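Local coordinates for protein ricin B lectin (Clostridium thermocellum, PDB 3VSF) that acts as an exo-beta-1,3-galactanase, probably releasing galactose from the ends of beta-1,3-galactan, and binds beta-D-galactose through a ricin-type lectin domain, at residues 119-124 and 289-294; 190-195 and 239-244; 394-399 and 413-418. All coordinates share one frame; numbering follows the deposited sequence.

Contact 1. Residues 119-124 and 289-294; sequences RPKVMY and PTFIIP
Arg119 and Lys121 reach from strand 119-124 to Pro289, Thr290 and Phe291. Both strands are innermost strands of the five-bladed propeller of this family 43 enzyme, from the second and fifth blades. They run nearly parallel, 14° apart, but their axes come no nearer than 8.8 Å, so side chains make the contact. The Arg119 chain is extended from CG to NE. This carries its guanidinium edge to the Pro289 carbonyl, where Arg119 NH1 gives Pro289 O a weak hydrogen bond of 3.4 Å. Its NE forms a salt bridge with Asp186. Lys121 is folded instead, bent at chi2 (-60°) and chi4 (-62°). These bends lay Lys121 CE 3.2 Å from Thr290 O and Lys121 CD 4.0 Å from Phe291 CD1. The lysine chain and the phenyl group run alongside one another, pointing opposite ways. Thr290 and Phe291 form a classic beta bulge opposite Met306. Thr290 OG1 bonds to Gly61 O, and Lys121 NZ to the neighbouring Gly60 O. The contact between the blades thus rests mostly on aliphatic chain packed against backbone and ring, and the buried charges are probably met by Asp186 and Gly60 O rather than by the opposite strand.

Contact 2. Residues 190-195 and 239-244; sequences FVDTDG and LIKRNG
Lys241 reaches across to Asp192 and Thr193, in the turn after Phe190, and brings NZ within reach of two acceptors. The Asp192 carboxylate takes one bond: Lys241 NZ to Asp192 OD1 is 3.3 Å, a weak hydrogen bond within a salt bridge. The second, also weak, goes from Lys241 NZ to Thr193 OG1 at 3.4 Å. Tyr246 OH is a further partner of NZ. The lysine chain is fully extended, with CG anti to the backbone N (chi1 -176°), and this length lets it reach the turn. Asp192 OD1 also accepts a weak bond from Thr193 N at 2.9 Å and has another weak one with Tyr246 OH. The contact joins the innermost strands of the third and fourth propeller blades, at the ends where both chains turn outward into their next strands. Residues 192-195 make a type I beta turn, closed by Gly195 N to Asp192 O at 3.1 Å. Gly195 O is bonded to Tyr218 OH. Beside the polar group, Leu239 CG lies over one face of the Phe190 ring in a CH-pi contact, 4.2 Å from the centroid, and Leu239 CD2 touches Phe190 CB at 3.6 Å. Lys241 O is satisfied by Tyr303 OH.

Contact 3. Residues 394-399 and 413-418; sequences GSLSQQ and VNVKSG
Asn414 turns its CG anti to the backbone N (chi1 -165°), which sends its amide across to the Ser397 carbonyl. Lys416 is extended along its whole length and runs beside Ser397. Both segments belong to the ricin-type beta-trefoil lectin domain. Residues 394-399 lead into strand 400-404, and residues 413-418 leave strand 409-414, its antiparallel partner. The contact therefore closes the open end of this hairpin. Gln398 and Trp400 match the QxW signature of ricin-type repeats, and Gln398 is bonded to Thr391 O and Asn393 N in its own loop.

Asn414 works from both ends of its amide. Asn414 ND2 gives Ser397 O a hydrogen bond of 2.9 Å. The oxygen lies close to the amide plane, but the donor stands above the carbonyl plane. Asn414 OD1 accepts from Ser417 N at 3.1 Å, on a lone pair, and forms an Asx motif that shapes the turn out of the strand. The side chain is thus gripped on two sides, and its amide rotation is fixed. A backbone bond from Val415 N to Gln399 O, 3.0 Å, adds a second tie across the contact. The extended Gln399 side chain carries Gln399 NE2 to Ser395 O at 3.1 Å. Lys416 CD passes 3.3 Å from Ser397 OG, while its NZ bonds to Gly379 O.

The domain binds galactose through residues that include Asp422, whose side chain is about 10 Å from that of Val413. Leu396 CB meets Lys416 CB, Val415 CG2 packs 3.6 Å from Gln399 CB, and Leu396 CD2 lies 4.0 Å from Val415 CG1.

From the N terminus, the chain first builds one propeller blade and enters the second through strand 116-124. Contact 1 opens there and closes after 164 intervening residues on strand 288-296 of the fifth blade. Contact 2 is nested inside that loop: it opens at the end of strand 187-191 and closes on strand 237-241. The two touch directly, with Ile292 O 3.2 Å from Ile240 CG2 and Met123 CE 3.6 Å from Val191 CG2. Together they join four of the five blades near the propeller axis. Contact 3 follows in series, in the lectin domain, and closes a 13-residue loop, joining the ends of the hairpin 400-404 and 409-414. Its nearest atoms are about 17 Å from contact 2.

Contact 1. Residues 119-124 and 289-294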
ATOM      1  N   ARG A 119       4.540 -15.678  -3.791  1.00 70.53           N
ATOM      2  CA  ARG A 119       4.934 -14.853  -2.653  1.00 70.30           C
ATOM      3  C   ARG A 119       6.322 -15.199  -2.118  1.00 69.74           C
ATOM      4  O   ARG A 119       6.478 -15.489  -0.932  1.00 68.42           O
ATOM      5  CB  ARG A 119       3.893 -14.945  -1.535  1.00 70.00           C
ATOM      6  CG  ARG A 119       2.508 -14.506  -1.966  1.00 67.17           C
ATOM      7  CD  ARG A 119       1.557 -14.409  -0.789  1.00 68.60           C
ATOM      8  NE  ARG A 119       0.284 -13.820  -1.189  1.00 69.26           N
ATOM      9  CZ  ARG A 119       0.084 -12.516  -1.342  1.00 70.80           C
ATOM     10  NH1 ARG A 119       1.077 -11.662  -1.127  1.00 68.75           N
ATOM     11  NH2 ARG A 119      -1.107 -12.063  -1.711  1.00 71.55           N
ATOM     12  N   PRO A 120       7.337 -15.163  -2.995  1.00 68.57           N
ATOM     13  CA  PRO A 120       8.718 -15.403  -2.566  1.00 68.96           C
ATOM     14  C   PRO A 120       9.312 -14.166  -1.900  1.00 68.53           C
ATOM     15  O   PRO A 120       9.229 -13.070  -2.454  1.00 70.94           O
ATOM     16  CB  PRO A 120       9.440 -15.686  -3.884  1.00 69.22           C
ATOM     17  CG  PRO A 120       8.682 -14.896  -4.889  1.00 71.64           C
ATOM     18  CD  PRO A 120       7.244 -14.933  -4.448  1.00 68.45           C
ATOM     19  N   LYS A 121       9.902 -14.344  -0.723  1.00 69.42           N
ATOM     20  CA  LYS A 121      10.511 -13.235   0.001  1.00 69.56           C
ATOM     21  C   LYS A 121      11.976 -13.530   0.302  1.00 73.92           C
ATOM     22  O   LYS A 121      12.362 -14.686   0.476  1.00 73.09           O
ATOM     23  CB  LYS A 121       9.751 -12.964   1.301  1.00 67.63           C
ATOM     24  CG  LYS A 121       8.267 -12.695   1.109  1.00 68.04           C
ATOM     25  CD  LYS A 121       8.034 -11.483   0.223  1.00 68.95           C
ATOM     26  CE  LYS A 121       6.550 -11.215   0.032  1.00 69.93           C
ATOM     27  NZ  LYS A 121       5.854 -12.348  -0.637  1.00 70.07           N
ATOM     28  N   VAL A 122      12.790 -12.480   0.362  1.00 73.17           N
ATOM     29  CA  VAL A 122      14.214 -12.633   0.644  1.00 74.09           C
ATOM     30  C   VAL A 122      14.644 -11.807   1.852  1.00 76.35           C
ATOM     31  O   VAL A 122      14.305 -10.628   1.966  1.00 78.81           O
ATOM     32  CB  VAL A 122      15.077 -12.246  -0.572  1.00 75.00           C
ATOM     33  CG1 VAL A 122      16.538 -12.120  -0.171  1.00 76.21           C
ATOM     34  CG2 VAL A 122      14.909 -13.265  -1.688  1.00 74.35           C
ATOM     35  N   MET A 123      15.392 -12.438   2.751  1.00 74.97           N
ATOM     36  CA  MET A 123      15.904 -11.768   3.940  1.00 76.63           C
ATOM     37  C   MET A 123      17.413 -11.964   4.038  1.00 79.59           C
ATOM     38  O   MET A 123      17.948 -12.951   3.533  1.00 81.89           O
ATOM     39  CB  MET A 123      15.216 -12.313   5.193  1.00 75.35           C
ATOM     40  CG  MET A 123      15.372 -13.814   5.383  1.00 74.51           C
ATOM     41  SD  MET A 123      14.268 -14.487   6.640  1.00 77.68           S
ATOM     42  CE  MET A 123      14.743 -13.519   8.070  1.00 75.89           C
ATOM     43  N   TYR A 124      18.097 -11.023   4.680  1.00 80.48           N
ATOM     44  CA  TYR A 124      19.548 -11.106   4.820  1.00 81.84           C
ATOM     45  C   TYR A 124      19.982 -11.472   6.237  1.00 83.98           C
ATOM     46  O   TYR A 124      19.381 -11.032   7.217  1.00 83.53           O
ATOM     47  CB  TYR A 124      20.214  -9.797   4.391  1.00 82.28           C
ATOM     48  CG  TYR A 124      21.692  -9.743   4.704  1.00 87.33           C
ATOM     49  CD1 TYR A 124      22.162  -9.047   5.812  1.00 88.19           C
ATOM     50  CD2 TYR A 124      22.618 -10.396   3.901  1.00 85.45           C
ATOM     51  CE1 TYR A 124      23.512  -8.998   6.105  1.00 88.92           C
ATOM     52  CE2 TYR A 124      23.970 -10.352   4.186  1.00 84.72           C
ATOM     53  CZ  TYR A 124      24.411  -9.653   5.289  1.00 86.95           C
ATOM     54  OH  TYR A 124      25.755  -9.604   5.580  1.00 85.03           O
ATOM     55  N   PRO A 289      -2.022  -6.499  -0.783  1.00 60.99           N
ATOM     56  CA  PRO A 289      -0.713  -6.234  -0.179  1.00 62.46           C
ATOM     57  C   PRO A 289       0.240  -7.404  -0.377  1.00 65.16           C
ATOM     58  O   PRO A 289      -0.178  -8.559  -0.292  1.00 65.80           O
ATOM     59  CB  PRO A 289      -1.040  -6.063   1.311  1.00 60.70           C
ATOM     60  CG  PRO A 289      -2.373  -6.715   1.497  1.00 61.77           C
ATOM     61  CD  PRO A 289      -3.106  -6.481   0.214  1.00 60.33           C
ATOM     62  N   THR A 290       1.507  -7.108  -0.648  1.00 64.90           N
ATOM     63  CA  THR A 290       2.493  -8.158  -0.865  1.00 66.02           C
ATOM     64  C   THR A 290       3.734  -7.965   0.002  1.00 66.26           C
ATOM     65  O   THR A 290       4.329  -8.939   0.463  1.00 70.82           O
ATOM     66  CB  THR A 290       2.903  -8.262  -2.351  1.00 66.26           C
ATOM     67  OG1 THR A 290       3.702  -9.435  -2.549  1.00 69.71           O
ATOM     68  CG2 THR A 290       3.691  -7.035  -2.782  1.00 63.82           C
ATOM     69  N   PHE A 291       4.118  -6.713   0.230  1.00 67.01           N
ATOM     70  CA  PHE A 291       5.301  -6.425   1.035  1.00 69.60           C
ATOM     71  C   PHE A 291       5.438  -4.943   1.379  1.00 66.95           C
ATOM     72  O   PHE A 291       4.983  -4.077   0.633  1.00 68.52           O
ATOM     73  CB  PHE A 291       6.560  -6.915   0.318  1.00 69.11           C
ATOM     74  CG  PHE A 291       7.756  -7.028   1.213  1.00 69.67           C
ATOM     75  CD1 PHE A 291       7.832  -8.034   2.161  1.00 71.54           C
ATOM     76  CD2 PHE A 291       8.805  -6.134   1.107  1.00 69.46           C
ATOM     77  CE1 PHE A 291       8.931  -8.144   2.988  1.00 71.79           C
ATOM     78  CE2 PHE A 291       9.905  -6.241   1.930  1.00 71.32           C
ATOM     79  CZ  PHE A 291       9.970  -7.247   2.873  1.00 70.89           C
ATOM     80  N   ILE A 292       6.073  -4.664   2.513  1.00 68.60           N
ATOM     81  CA  ILE A 292       6.278  -3.292   2.971  1.00 68.17           C
ATOM     82  C   ILE A 292       7.694  -3.095   3.512  1.00 69.19           C
ATOM     83  O   ILE A 292       8.065  -3.689   4.523  1.00 66.34           O
ATOM     84  CB  ILE A 292       5.267  -2.910   4.073  1.00 65.30           C
ATOM     85  CG1 ILE A 292       3.833  -3.023   3.551  1.00 62.77           C
ATOM     86  CG2 ILE A 292       5.540  -1.503   4.582  1.00 68.41           C
ATOM     87  CD1 ILE A 292       2.778  -2.752   4.601  1.00 57.20           C
ATOM     88  N   ILE A 293       8.479  -2.260   2.837  1.00 70.16           N
ATOM     89  CA  ILE A 293       9.844  -1.972   3.276  1.00 72.36           C
ATOM     90  C   ILE A 293      10.064  -0.505   3.623  1.00 73.17           C
ATOM     91  O   ILE A 293       9.506   0.386   2.983  1.00 73.63           O
ATOM     92  CB  ILE A 293      10.897  -2.383   2.222  1.00 76.79           C
ATOM     93  CG1 ILE A 293      10.269  -2.451   0.828  1.00 74.98           C
ATOM     94  CG2 ILE A 293      11.547  -3.704   2.601  1.00 76.76           C
ATOM     95  CD1 ILE A 293       9.865  -1.103   0.276  1.00 71.65           C
ATOM     96  N   PRO A 294      10.885  -0.252   4.652  1.00 73.90           N
ATOM     97  CA  PRO A 294      11.282   1.107   5.028  1.00 72.67           C
ATOM     98  C   PRO A 294      12.296   1.669   4.038  1.00 76.40           C
ATOM     99  O   PRO A 294      13.331   1.047   3.805  1.00 76.33           O
ATOM    100  CB  PRO A 294      11.950   0.915   6.396  1.00 73.05           C
ATOM    101  CG  PRO A 294      11.544  -0.455   6.856  1.00 74.82           C
ATOM    102  CD  PRO A 294      11.381  -1.254   5.609  1.00 71.09           C
TER

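Contact 2. Residues 190-195 and 239-244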
ATOM      1  N   PHE A 190      10.488 -11.537   8.033  1.00 71.10           N
ATOM      2  CA  PHE A 190      10.785 -10.345   8.816  1.00 70.71           C
ATOM      3  C   PHE A 190      12.053 -10.516   9.648  1.00 74.40           C
ATOM      4  O   PHE A 190      12.258 -11.553  10.281  1.00 74.55           O
ATOM      5  CB  PHE A 190       9.606  -9.995   9.726  1.00 71.10           C
ATOM      6  CG  PHE A 190       9.938  -8.987  10.788  1.00 72.64           C
ATOM      7  CD1 PHE A 190      10.162  -9.387  12.095  1.00 71.20           C
ATOM      8  CD2 PHE A 190      10.033  -7.639  10.480  1.00 71.69           C
ATOM      9  CE1 PHE A 190      10.469  -8.462  13.076  1.00 74.73           C
ATOM     10  CE2 PHE A 190      10.340  -6.710  11.456  1.00 72.74           C
ATOM     11  CZ  PHE A 190      10.558  -7.122  12.755  1.00 75.51           C
ATOM     12  N   VAL A 191      12.899  -9.490   9.644  1.00 75.33           N
ATOM     13  CA  VAL A 191      14.127  -9.499  10.430  1.00 76.15           C
ATOM     14  C   VAL A 191      14.033  -8.475  11.556  1.00 76.78           C
ATOM     15  O   VAL A 191      13.938  -7.274  11.305  1.00 76.24           O
ATOM     16  CB  VAL A 191      15.354  -9.173   9.561  1.00 77.59           C
ATOM     17  CG1 VAL A 191      16.635  -9.401  10.350  1.00 72.83           C
ATOM     18  CG2 VAL A 191      15.346 -10.014   8.295  1.00 79.42           C
ATOM     19  N   ASP A 192      14.063  -8.955  12.795  1.00 74.40           N
ATOM     20  CA  ASP A 192      13.901  -8.084  13.955  1.00 77.13           C
ATOM     21  C   ASP A 192      15.188  -7.330  14.288  1.00 79.60           C
ATOM     22  O   ASP A 192      16.252  -7.626  13.743  1.00 78.16           O
ATOM     23  CB  ASP A 192      13.424  -8.890  15.165  1.00 76.45           C
ATOM     24  CG  ASP A 192      12.874  -8.010  16.273  1.00 77.11           C
ATOM     25  OD1 ASP A 192      12.387  -6.901  15.968  1.00 76.66           O
ATOM     26  OD2 ASP A 192      12.925  -8.432  17.448  1.00 77.67           O
ATOM     27  N   THR A 193      15.080  -6.355  15.186  1.00 77.40           N
ATOM     28  CA  THR A 193      16.221  -5.534  15.581  1.00 77.62           C
ATOM     29  C   THR A 193      17.318  -6.366  16.235  1.00 80.75           C
ATOM     30  O   THR A 193      18.505  -6.127  16.013  1.00 80.04           O
ATOM     31  CB  THR A 193      15.800  -4.416  16.555  1.00 80.70           C
ATOM     32  OG1 THR A 193      15.267  -4.997  17.752  1.00 83.37           O
ATOM     33  CG2 THR A 193      14.750  -3.517  15.920  1.00 74.81           C
ATOM     34  N   ASP A 194      16.914  -7.341  17.044  1.00 81.19           N
ATOM     35  CA  ASP A 194      17.862  -8.194  17.753  1.00 76.07           C
ATOM     36  C   ASP A 194      18.573  -9.167  16.815  1.00 77.49           C
ATOM     37  O   ASP A 194      19.499  -9.869  17.220  1.00 78.91           O
ATOM     38  CB  ASP A 194      17.162  -8.957  18.881  1.00 75.04           C
ATOM     39  CG  ASP A 194      15.919  -9.686  18.410  1.00 78.40           C
ATOM     40  OD1 ASP A 194      15.798  -9.938  17.192  1.00 78.91           O
ATOM     41  OD2 ASP A 194      15.061 -10.011  19.258  1.00 75.45           O
ATOM     42  N   GLY A 195      18.132  -9.204  15.562  1.00 77.00           N
ATOM     43  CA  GLY A 195      18.750 -10.060  14.565  1.00 77.48           C
ATOM     44  C   GLY A 195      18.049 -11.393  14.398  1.00 77.19           C
ATOM     45  O   GLY A 195      18.500 -12.250  13.639  1.00 77.93           O
ATOM     46  N   LEU A 239       4.831  -8.176   7.702  1.00 66.80           N
ATOM     47  CA  LEU A 239       5.325  -7.877   9.040  1.00 67.00           C
ATOM     48  C   LEU A 239       6.420  -6.816   9.016  1.00 70.11           C
ATOM     49  O   LEU A 239       7.444  -6.985   8.355  1.00 70.60           O
ATOM     50  CB  LEU A 239       5.836  -9.149   9.719  1.00 66.82           C
ATOM     51  CG  LEU A 239       6.250  -9.008  11.184  1.00 69.97           C
ATOM     52  CD1 LEU A 239       5.123  -8.390  11.999  1.00 69.92           C
ATOM     53  CD2 LEU A 239       6.659 -10.353  11.760  1.00 67.41           C
ATOM     54  N   ILE A 240       6.193  -5.722   9.738  1.00 69.56           N
ATOM     55  CA  ILE A 240       7.158  -4.630   9.810  1.00 69.27           C
ATOM     56  C   ILE A 240       7.272  -4.076  11.229  1.00 72.05           C
ATOM     57  O   ILE A 240       6.483  -4.424  12.106  1.00 72.18           O
ATOM     58  CB  ILE A 240       6.788  -3.479   8.854  1.00 71.33           C
ATOM     59  CG1 ILE A 240       5.454  -2.852   9.263  1.00 71.65           C
ATOM     60  CG2 ILE A 240       6.732  -3.970   7.416  1.00 69.83           C
ATOM     61  CD1 ILE A 240       5.009  -1.722   8.360  1.00 67.90           C
ATOM     62  N   LYS A 241       8.258  -3.211  11.440  1.00 73.79           N
ATOM     63  CA  LYS A 241       8.481  -2.593  12.742  1.00 76.13           C
ATOM     64  C   LYS A 241       8.925  -1.146  12.560  1.00 79.11           C
ATOM     65  O   LYS A 241       9.613  -0.821  11.593  1.00 80.26           O
ATOM     66  CB  LYS A 241       9.536  -3.377  13.526  1.00 73.95           C
ATOM     67  CG  LYS A 241       9.775  -2.876  14.942  1.00 75.99           C
ATOM     68  CD  LYS A 241      10.812  -3.732  15.654  1.00 74.63           C
ATOM     69  CE  LYS A 241      10.981  -3.313  17.106  1.00 77.87           C
ATOM     70  NZ  LYS A 241      11.953  -4.185  17.825  1.00 73.20           N
ATOM     71  N   ARG A 242       8.530  -0.277  13.485  1.00 79.03           N
ATOM     72  CA  ARG A 242       8.880   1.137  13.384  1.00 81.61           C
ATOM     73  C   ARG A 242       9.598   1.651  14.631  1.00 86.04           C
ATOM     74  O   ARG A 242      10.819   1.808  14.630  1.00 91.67           O
ATOM     75  CB  ARG A 242       7.638   1.984  13.095  1.00 81.41           C
ATOM     76  CG  ARG A 242       7.951   3.358  12.523  1.00 83.77           C
ATOM     77  CD  ARG A 242       6.685   4.159  12.267  1.00 84.31           C
ATOM     78  NE  ARG A 242       6.631   5.365  13.089  1.00 88.15           N
ATOM     79  CZ  ARG A 242       7.110   6.547  12.714  1.00 90.34           C
ATOM     80  NH1 ARG A 242       7.677   6.688  11.524  1.00 90.17           N
ATOM     81  NH2 ARG A 242       7.018   7.590  13.528  1.00 90.34           N
ATOM     82  N   ASN A 243       8.838   1.914  15.689  1.00 82.79           N
ATOM     83  CA  ASN A 243       9.410   2.443  16.925  1.00 85.46           C
ATOM     84  C   ASN A 243       9.068   1.576  18.127  1.00 85.42           C
ATOM     85  O   ASN A 243       8.328   1.997  19.016  1.00 88.14           O
ATOM     86  CB  ASN A 243       8.925   3.871  17.169  1.00 86.76           C
ATOM     87  CG  ASN A 243       9.117   4.764  15.962  1.00 92.07           C
ATOM     88  OD1 ASN A 243      10.032   4.561  15.166  1.00 92.90           O
ATOM     89  ND2 ASN A 243       8.249   5.759  15.817  1.00 92.53           N
ATOM     90  N   GLY A 244       9.612   0.364  18.156  1.00 82.86           N
ATOM     91  CA  GLY A 244       9.279  -0.586  19.201  1.00 82.44           C
ATOM     92  C   GLY A 244       7.863  -1.089  19.006  1.00 83.10           C
ATOM     93  O   GLY A 244       7.293  -1.739  19.883  1.00 85.44           O
TER

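Contact 3. Residues 394-399 and 413-418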
ATOM      1  N   GLY A 394      -2.291  34.863   2.478  1.00 75.51           N
ATOM      2  CA  GLY A 394      -1.200  34.307   1.695  1.00 77.68           C
ATOM      3  C   GLY A 394      -0.492  33.148   2.369  1.00 79.29           C
ATOM      4  O   GLY A 394       0.688  32.899   2.114  1.00 77.94           O
ATOM      5  N   SER A 395      -1.212  32.435   3.228  1.00 77.75           N
ATOM      6  CA  SER A 395      -0.641  31.308   3.956  1.00 73.99           C
ATOM      7  C   SER A 395      -0.708  30.024   3.135  1.00 76.47           C
ATOM      8  O   SER A 395      -1.403  29.960   2.121  1.00 78.78           O
ATOM      9  CB  SER A 395      -1.362  31.117   5.292  1.00 73.97           C
ATOM     10  OG  SER A 395      -0.790  30.055   6.035  1.00 76.71           O
ATOM     11  N   LEU A 396       0.017  29.003   3.580  1.00 76.98           N
ATOM     12  CA  LEU A 396       0.049  27.719   2.888  1.00 75.46           C
ATOM     13  C   LEU A 396      -1.300  27.007   2.928  1.00 73.56           C
ATOM     14  O   LEU A 396      -1.769  26.492   1.912  1.00 71.74           O
ATOM     15  CB  LEU A 396       1.129  26.815   3.484  1.00 75.74           C
ATOM     16  CG  LEU A 396       2.573  27.101   3.068  1.00 78.93           C
ATOM     17  CD1 LEU A 396       3.540  26.221   3.847  1.00 74.04           C
ATOM     18  CD2 LEU A 396       2.747  26.898   1.569  1.00 74.03           C
ATOM     19  N   SER A 397      -1.919  26.984   4.104  1.00 71.17           N
ATOM     20  CA  SER A 397      -3.181  26.279   4.298  1.00 67.82           C
ATOM     21  C   SER A 397      -4.266  26.752   3.335  1.00 66.20           C
ATOM     22  O   SER A 397      -5.264  26.063   3.125  1.00 65.70           O
ATOM     23  CB  SER A 397      -3.661  26.439   5.741  1.00 64.07           C
ATOM     24  OG  SER A 397      -2.676  25.998   6.657  1.00 75.83           O
ATOM     25  N   GLN A 398      -4.067  27.928   2.751  1.00 68.23           N
ATOM     26  CA  GLN A 398      -5.064  28.514   1.863  1.00 67.14           C
ATOM     27  C   GLN A 398      -4.708  28.320   0.391  1.00 69.62           C
ATOM     28  O   GLN A 398      -5.302  28.948  -0.485  1.00 70.59           O
ATOM     29  CB  GLN A 398      -5.240  30.001   2.173  1.00 67.27           C
ATOM     30  CG  GLN A 398      -5.685  30.282   3.598  1.00 69.12           C
ATOM     31  CD  GLN A 398      -5.826  31.765   3.883  1.00 69.73           C
ATOM     32  OE1 GLN A 398      -5.346  32.603   3.122  1.00 69.04           O
ATOM     33  NE2 GLN A 398      -6.491  32.094   4.985  1.00 68.90           N
ATOM     34  N   GLN A 399      -3.741  27.449   0.128  1.00 69.03           N
ATOM     35  CA  GLN A 399      -3.320  27.168  -1.240  1.00 69.78           C
ATOM     36  C   GLN A 399      -3.695  25.741  -1.628  1.00 66.46           C
ATOM     37  O   GLN A 399      -3.539  24.814  -0.833  1.00 67.46           O
ATOM     38  CB  GLN A 399      -1.815  27.396  -1.390  1.00 72.10           C
ATOM     39  CG  GLN A 399      -1.352  28.747  -0.863  1.00 71.74           C
ATOM     40  CD  GLN A 399       0.130  28.982  -1.069  1.00 77.54           C
ATOM     41  OE1 GLN A 399       0.715  28.517  -2.046  1.00 80.84           O
ATOM     42  NE2 GLN A 399       0.748  29.706  -0.143  1.00 76.25           N
ATOM     43  N   VAL A 413      -6.541  19.507  -3.651  1.00 61.32           N
ATOM     44  CA  VAL A 413      -5.565  19.076  -2.657  1.00 62.75           C
ATOM     45  C   VAL A 413      -4.911  20.257  -1.950  1.00 61.09           C
ATOM     46  O   VAL A 413      -4.470  21.208  -2.591  1.00 61.30           O
ATOM     47  CB  VAL A 413      -4.462  18.207  -3.295  1.00 61.32           C
ATOM     48  CG1 VAL A 413      -3.561  17.617  -2.220  1.00 61.48           C
ATOM     49  CG2 VAL A 413      -5.078  17.105  -4.141  1.00 60.24           C
ATOM     50  N   ASN A 414      -4.851  20.188  -0.624  1.00 60.98           N
ATOM     51  CA  ASN A 414      -4.196  21.223   0.167  1.00 63.68           C
ATOM     52  C   ASN A 414      -2.690  21.181  -0.054  1.00 66.63           C
ATOM     53  O   ASN A 414      -2.123  20.117  -0.295  1.00 70.54           O
ATOM     54  CB  ASN A 414      -4.526  21.045   1.652  1.00 64.71           C
ATOM     55  CG  ASN A 414      -4.188  22.273   2.477  1.00 67.43           C
ATOM     56  OD1 ASN A 414      -3.130  22.345   3.101  1.00 67.79           O
ATOM     57  ND2 ASN A 414      -5.094  23.244   2.489  1.00 62.94           N
ATOM     58  N   VAL A 415      -2.041  22.338   0.018  1.00 66.64           N
ATOM     59  CA  VAL A 415      -0.602  22.410  -0.204  1.00 65.91           C
ATOM     60  C   VAL A 415       0.184  22.090   1.064  1.00 66.81           C
ATOM     61  O   VAL A 415       1.083  21.248   1.047  1.00 70.50           O
ATOM     62  CB  VAL A 415      -0.174  23.786  -0.747  1.00 69.48           C
ATOM     63  CG1 VAL A 415       1.341  23.907  -0.751  1.00 69.35           C
ATOM     64  CG2 VAL A 415      -0.736  24.000  -2.144  1.00 68.52           C
ATOM     65  N   LYS A 416      -0.158  22.760   2.160  1.00 67.00           N
ATOM     66  CA  LYS A 416       0.515  22.530   3.433  1.00 66.55           C
ATOM     67  C   LYS A 416       0.407  21.066   3.851  1.00 70.02           C
ATOM     68  O   LYS A 416       1.324  20.512   4.458  1.00 67.84           O
ATOM     69  CB  LYS A 416      -0.061  23.439   4.521  1.00 63.60           C
ATOM     70  CG  LYS A 416       0.652  23.321   5.856  1.00 66.02           C
ATOM     71  CD  LYS A 416       0.079  24.283   6.882  1.00 67.55           C
ATOM     72  CE  LYS A 416       0.781  24.129   8.221  1.00 68.13           C
ATOM     73  NZ  LYS A 416       0.276  25.097   9.232  1.00 73.12           N
ATOM     74  N   SER A 417      -0.721  20.447   3.521  1.00 69.85           N
ATOM     75  CA  SER A 417      -0.924  19.024   3.768  1.00 68.60           C
ATOM     76  C   SER A 417      -1.464  18.365   2.506  1.00 67.40           C
ATOM     77  O   SER A 417      -2.418  18.857   1.905  1.00 71.87           O
ATOM     78  CB  SER A 417      -1.893  18.808   4.933  1.00 65.47           C
ATOM     79  OG  SER A 417      -3.167  19.352   4.640  1.00 67.14           O
ATOM     80  N   GLY A 418      -0.856  17.253   2.108  1.00 62.99           N
ATOM     81  CA  GLY A 418      -1.224  16.583   0.873  1.00 66.78           C
ATOM     82  C   GLY A 418      -2.613  15.972   0.880  1.00 65.73           C
ATOM     83  O   GLY A 418      -2.954  15.180  -0.001  1.00 64.35           O
TER